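Local coordinates for lipoprotein LpqN (Mycobacterium tuberculosis, PDB 6E5F) that takes part in cell envelope biogenesis, binds a lauryl trehaloside and may connect MmpL transporters with periplasmic proteins, at residues A[75-80]-A[102-107]; A[86-91]-A[222-227]. One frame throughout, in Å; residues are numbered along the deposited sequence. Where two conformers were deposited one is given.

Contact 1 (A[75-80]-A[102-107]); sequences VHHGDP and APYGGI
His77 and Tyr104 lay their rings face to face, joining two beta turns beside strand 120-130 of the Mog1p/PsbP-like antiparallel sheet: the type II turn His76-Asp79 after strand 70-74 and the type I turn Ala102-Gly105 before strand 106-109. The ring centroids are 3.8 Å apart and the planes open by 16°. The imidazole is set well in, with CE1 over the centre of the phenol ring, whereas Tyr104 CZ lies toward the rim of the imidazole; the pair is thus offset. The same CE1 comes within 3.2 Å of Tyr104 O, so the imidazole meets both the ring and the backbone of one residue. Tyr104 CG stands anti to its backbone N and beside the carbonyl carbon (chi1 -159°). The phenol ring presents one face to His77 and its edge to Val75 O, with CD1 at 3.5 Å, and to the carbonyl carbon of His76. A weak second link runs from His76 ND1 to Pro103 O, which lies in the plane of that imidazole at its edge, 3.5 Å away.

In the second shell, Glu98 accepts a hydrogen bond from His77 ND1 and would tend to favour the imidazole's protonated form. Val75, just ahead of the first turn, bonds through its backbone to Leu125, and Tyr104, inside the second, to Ala123, so both segments lean on strand 120-130. The 76-79 turn is closed twice, by Asp79 N to His76 O and by His76 N, which reaches Asp79 OD2 at 2.8 Å from above the carboxylate plane.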
loop_
_atom_site.group_PDB
_atom_site.type_symbol
_atom_site.label_atom_id
_atom_site.label_comp_id
_atom_site.label_asym_id
_atom_site.label_seq_id
_atom_site.Cartn_x
_atom_site.Cartn_y
_atom_site.Cartn_z
ATOM N N VAL A 75 3.955 -0.159 -12.910
ATOM C CA VAL A 75 4.307 1.219 -13.229
ATOM C C VAL A 75 5.534 1.603 -12.418
ATOM O O VAL A 75 5.655 1.232 -11.246
ATOM C CB VAL A 75 3.138 2.176 -12.915
ATOM C CG1 VAL A 75 3.494 3.596 -13.304
ATOM C CG2 VAL A 75 1.871 1.715 -13.614
ATOM N N HIS A 76 6.441 2.351 -13.040
ATOM C CA HIS A 76 7.649 2.813 -12.377
ATOM C C HIS A 76 7.762 4.321 -12.524
ATOM O O HIS A 76 7.148 4.929 -13.405
ATOM C CB HIS A 76 8.877 2.091 -12.932
ATOM C CG HIS A 76 8.787 0.603 -12.810
ATOM N ND1 HIS A 76 8.932 -0.053 -11.608
ATOM C CD2 HIS A 76 8.527 -0.351 -13.733
ATOM C CE1 HIS A 76 8.789 -1.352 -11.800
ATOM N NE2 HIS A 76 8.541 -1.559 -13.080
ATOM N N HIS A 77 8.529 4.928 -11.621
ATOM C CA HIS A 77 8.721 6.372 -11.651
ATOM C C HIS A 77 9.198 6.810 -13.026
ATOM O O HIS A 77 10.116 6.218 -13.592
ATOM C CB HIS A 77 9.740 6.781 -10.587
ATOM C CG HIS A 77 9.186 6.790 -9.198
ATOM N ND1 HIS A 77 9.070 5.646 -8.435
ATOM C CD2 HIS A 77 8.705 7.801 -8.436
ATOM C CE1 HIS A 77 8.544 5.955 -7.263
ATOM N NE2 HIS A 77 8.311 7.255 -7.238
ATOM N N GLY A 78 8.547 7.837 -13.566
ATOM C CA GLY A 78 8.917 8.392 -14.851
ATOM C C GLY A 78 8.279 7.734 -16.053
ATOM O O GLY A 78 8.563 8.152 -17.186
ATOM N N ASP A 79 7.433 6.731 -15.856
ATOM C CA ASP A 79 6.801 6.067 -16.988
ATOM C C ASP A 79 5.877 7.046 -17.703
ATOM O O ASP A 79 5.071 7.719 -17.046
ATOM C CB ASP A 79 5.979 4.874 -16.523
ATOM C CG ASP A 79 6.820 3.635 -16.280
ATOM O OD1 ASP A 79 8.045 3.678 -16.518
ATOM O OD2 ASP A 79 6.237 2.614 -15.858
ATOM N N PRO A 80 5.941 7.147 -19.028
ATOM C CA PRO A 80 4.959 7.963 -19.750
ATOM C C PRO A 80 3.535 7.536 -19.419
ATOM O O PRO A 80 3.230 6.346 -19.294
ATOM C CB PRO A 80 5.298 7.703 -21.218
ATOM C CG PRO A 80 6.759 7.415 -21.207
ATOM C CD PRO A 80 7.015 6.669 -19.923
ATOM N N ALA A 102 10.827 -3.490 -3.369
ATOM C CA ALA A 102 10.105 -2.221 -3.240
ATOM C C ALA A 102 9.794 -1.738 -4.650
ATOM O O ALA A 102 10.474 -0.859 -5.191
ATOM C CB ALA A 102 10.936 -1.185 -2.479
ATOM N N PRO A 103 8.757 -2.301 -5.283
ATOM C CA PRO A 103 8.550 -2.057 -6.722
ATOM C C PRO A 103 8.436 -0.593 -7.100
ATOM O O PRO A 103 8.973 -0.190 -8.144
ATOM C CB PRO A 103 7.265 -2.845 -7.020
ATOM C CG PRO A 103 7.242 -3.919 -5.991
ATOM C CD PRO A 103 7.813 -3.298 -4.754
ATOM N N TYR A 104 7.753 0.219 -6.300
ATOM C CA TYR A 104 7.644 1.653 -6.534
ATOM C C TYR A 104 8.423 2.448 -5.493
ATOM O O TYR A 104 8.053 3.572 -5.148
ATOM C CB TYR A 104 6.179 2.078 -6.582
ATOM C CG TYR A 104 5.904 3.384 -7.284
ATOM C CD1 TYR A 104 6.044 3.504 -8.666
ATOM C CD2 TYR A 104 5.474 4.495 -6.576
ATOM C CE1 TYR A 104 5.771 4.697 -9.310
ATOM C CE2 TYR A 104 5.196 5.693 -7.214
ATOM C CZ TYR A 104 5.352 5.789 -8.581
ATOM O OH TYR A 104 5.078 6.979 -9.223
ATOM N N GLY A 105 9.510 1.871 -4.986
ATOM C CA GLY A 105 10.251 2.490 -3.912
ATOM C C GLY A 105 9.577 2.287 -2.570
ATOM O O GLY A 105 8.620 1.527 -2.415
ATOM N N GLY A 106 10.114 2.986 -1.579
ATOM C CA GLY A 106 9.585 2.889 -0.236
ATOM C C GLY A 106 10.462 3.653 0.732
ATOM O O GLY A 106 11.310 4.454 0.336
ATOM N N ILE A 107 10.226 3.394 2.017
ATOM C CA ILE A 107 11.018 3.982 3.084
ATOM C C ILE A 107 11.285 2.909 4.125
ATOM O O ILE A 107 10.462 2.012 4.342
ATOM C CB ILE A 107 10.326 5.208 3.720
ATOM C CG1 ILE A 107 8.907 4.849 4.165
ATOM C CG2 ILE A 107 10.308 6.371 2.741
ATOM C CD1 ILE A 107 8.206 5.953 4.935
#

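Contact 2 (A[86-91]-A[222-227]); sequences DLPVPD and EQTTIT
Thr224 carries OG1 beside its backbone N and anti to its carbonyl carbon (chi1 -64°), facing Leu87 and Pro88, while Thr225 has OG1 between its own N and carbonyl carbon (chi1 70°), against Asp86. Asp86 and Thr225 lie side by side on one face of a two-stranded ribbon, with Asp86 CB 3.2 Å from Thr225 OG1. Their backbones form an antiparallel hydrogen-bonded pair whose two bonds are unequal: Asp86 N to Thr225 O is short, 2.9 Å and nearly straight, whereas Thr225 N to Asp86 O is weak at 3.3 Å. Asp86 O also receives a CA-H...O contact from Thr224, so N-H and C-H donors of successive residues converge on one carbonyl.

The Leu87 side chain lies alongside that of Thr224, and its CD1 touches both branches, OG1 at 3.3 Å and CG2 slightly farther off. Thr224 OG1 hydrogen-bonds to Ile220 O in the preceding helix turn; against Leu87 CD1 and Pro88 CD, both carbons, it only packs. Pro88 turns its ring toward helix 210-223: CB and CG meet Gln223 CB, and CB lies 3.5 Å from Gln223 OE1, the end of an extended side chain; Val219 also touches this proline. A water lies between ribbon and helix end, placed to donate to Asp86 OD2 at 2.6 Å and to Gln223 O, though it has more acceptors in reach than protons to give.

Thr224 is the first residue to leave helical geometry. Strand 225-227 follows helix 210-223 with Thr224 alone between them and pairs with strand 84-86 as a two-stranded antiparallel sheet, within the Mog1p/PsbP-like fold that also holds the trehaloside pocket.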
loop_
_atom_site.group_PDB
_atom_site.type_symbol
_atom_site.label_atom_id
_atom_site.label_comp_id
_atom_site.label_asym_id
_atom_site.label_seq_id
_atom_site.Cartn_x
_atom_site.Cartn_y
_atom_site.Cartn_z
ATOM N N ASP A 86 4.242 12.077 -5.117
ATOM C CA ASP A 86 5.300 12.620 -4.266
ATOM C C ASP A 86 5.047 12.132 -2.842
ATOM O O ASP A 86 4.291 12.742 -2.083
ATOM C CB ASP A 86 5.316 14.144 -4.351
ATOM C CG ASP A 86 6.401 14.766 -3.490
ATOM O OD1 ASP A 86 7.589 14.457 -3.713
ATOM O OD2 ASP A 86 6.063 15.572 -2.598
ATOM N N LEU A 87 5.685 11.015 -2.485
ATOM C CA LEU A 87 5.642 10.507 -1.118
ATOM C C LEU A 87 6.725 11.192 -0.285
ATOM O O LEU A 87 7.855 11.356 -0.752
ATOM C CB LEU A 87 5.908 9.003 -1.096
ATOM C CG LEU A 87 4.784 7.962 -1.191
ATOM C CD1 LEU A 87 3.398 8.518 -0.881
ATOM C CD2 LEU A 87 4.803 7.271 -2.549
ATOM N N PRO A 88 6.424 11.584 0.948
ATOM C CA PRO A 88 7.456 12.172 1.804
ATOM C C PRO A 88 8.339 11.102 2.428
ATOM O O PRO A 88 7.963 9.935 2.552
ATOM C CB PRO A 88 6.638 12.887 2.883
ATOM C CG PRO A 88 5.428 12.027 3.029
ATOM C CD PRO A 88 5.118 11.527 1.635
ATOM N N VAL A 89 9.535 11.528 2.818
ATOM C CA VAL A 89 10.447 10.687 3.590
ATOM C C VAL A 89 10.463 11.230 5.013
ATOM O O VAL A 89 11.141 12.232 5.280
ATOM C CB VAL A 89 11.857 10.675 2.980
ATOM C CG1 VAL A 89 12.786 9.812 3.827
ATOM C CG2 VAL A 89 11.814 10.169 1.552
ATOM N N PRO A 90 9.734 10.625 5.950
ATOM C CA PRO A 90 9.705 11.160 7.314
ATOM C C PRO A 90 11.092 11.175 7.938
ATOM O O PRO A 90 12.009 10.472 7.508
ATOM C CB PRO A 90 8.772 10.194 8.060
ATOM C CG PRO A 90 7.953 9.545 6.990
ATOM C CD PRO A 90 8.856 9.451 5.799
ATOM N N ASP A 91 11.238 12.003 8.968
ATOM C CA ASP A 91 12.504 12.081 9.682
ATOM C C ASP A 91 12.844 10.728 10.292
ATOM O O ASP A 91 11.967 10.002 10.767
ATOM C CB ASP A 91 12.420 13.143 10.776
ATOM C CG ASP A 91 12.333 14.549 10.216
ATOM O OD1 ASP A 91 12.900 14.791 9.130
ATOM O OD2 ASP A 91 11.701 15.410 10.861
ATOM N N GLU A 222 -0.454 13.493 5.303
ATOM C CA GLU A 222 -0.586 14.943 5.261
ATOM C C GLU A 222 0.246 15.604 4.168
ATOM O O GLU A 222 -0.088 16.720 3.754
ATOM C CB GLU A 222 -0.237 15.549 6.629
ATOM C CG GLU A 222 1.235 15.857 6.837
ATOM C CD GLU A 222 1.540 16.397 8.224
ATOM O OE1 GLU A 222 0.691 16.243 9.128
ATOM O OE2 GLU A 222 2.632 16.976 8.408
ATOM N N GLN A 223 1.308 14.955 3.683
ATOM C CA GLN A 223 2.235 15.594 2.755
ATOM C C GLN A 223 2.235 14.994 1.355
ATOM O O GLN A 223 2.838 15.586 0.451
ATOM C CB GLN A 223 3.668 15.558 3.311
ATOM C CG GLN A 223 3.820 16.233 4.665
ATOM C CD GLN A 223 5.262 16.322 5.129
ATOM O OE1 GLN A 223 6.192 16.079 4.361
ATOM N NE2 GLN A 223 5.453 16.671 6.398
ATOM N N THR A 224 1.584 13.855 1.137
ATOM C CA THR A 224 1.621 13.226 -0.176
ATOM C C THR A 224 0.799 14.032 -1.171
ATOM O O THR A 224 -0.335 14.427 -0.887
ATOM C CB THR A 224 1.080 11.798 -0.104
ATOM O OG1 THR A 224 1.938 11.002 0.718
ATOM C CG2 THR A 224 1.016 11.180 -1.492
ATOM N N THR A 225 1.374 14.272 -2.345
ATOM C CA THR A 225 0.658 14.869 -3.461
ATOM C C THR A 225 0.613 13.860 -4.599
ATOM O O THR A 225 1.562 13.097 -4.807
ATOM C CB THR A 225 1.343 16.152 -3.938
ATOM O OG1 THR A 225 2.585 15.828 -4.576
ATOM C CG2 THR A 225 1.604 17.092 -2.770
ATOM N N ILE A 226 -0.503 13.849 -5.322
ATOM C CA ILE A 226 -0.695 12.978 -6.470
ATOM C C ILE A 226 -1.232 13.844 -7.593
ATOM O O ILE A 226 -2.302 14.450 -7.454
ATOM C CB ILE A 226 -1.676 11.830 -6.173
ATOM C CG1 ILE A 226 -1.145 10.968 -5.030
ATOM C CG2 ILE A 226 -1.901 10.986 -7.424
ATOM C CD1 ILE A 226 -2.106 9.886 -4.581
ATOM N N THR A 227 -0.508 13.897 -8.697
ATOM C CA THR A 227 -0.907 14.703 -9.850
ATOM C C THR A 227 -1.023 13.791 -11.062
ATOM O O THR A 227 0.004 13.267 -11.534
ATOM C CB THR A 227 0.135 15.792 -10.098
ATOM O OG1 THR A 227 0.406 16.480 -8.870
ATOM C CG2 THR A 227 -0.360 16.793 -11.137
HETATM O O HOH W 1 5.625 14.862 -0.105
#

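From the N terminus, the chain leaves strand 70-74 through 75-80, passes 86-91, and returns at 102-107, where contact 1 closes a loop that includes strands 84-86 and 93-96. Segment 86-91 lies within that loop, but its partner 222-227 comes only at the C-terminal end, so the two contacts cross. Contact 2 closes a far longer loop of 130 residues, spanning most of the large sheet and helix 210-223. Contact 1 joins two turns beside strand 120-130; contact 2 ties the connection between strands 84-86 and 93-96 to the C-terminal helix and strand. They meet where Ile107 CD1 packs 3.7 Å from Pro90 CD.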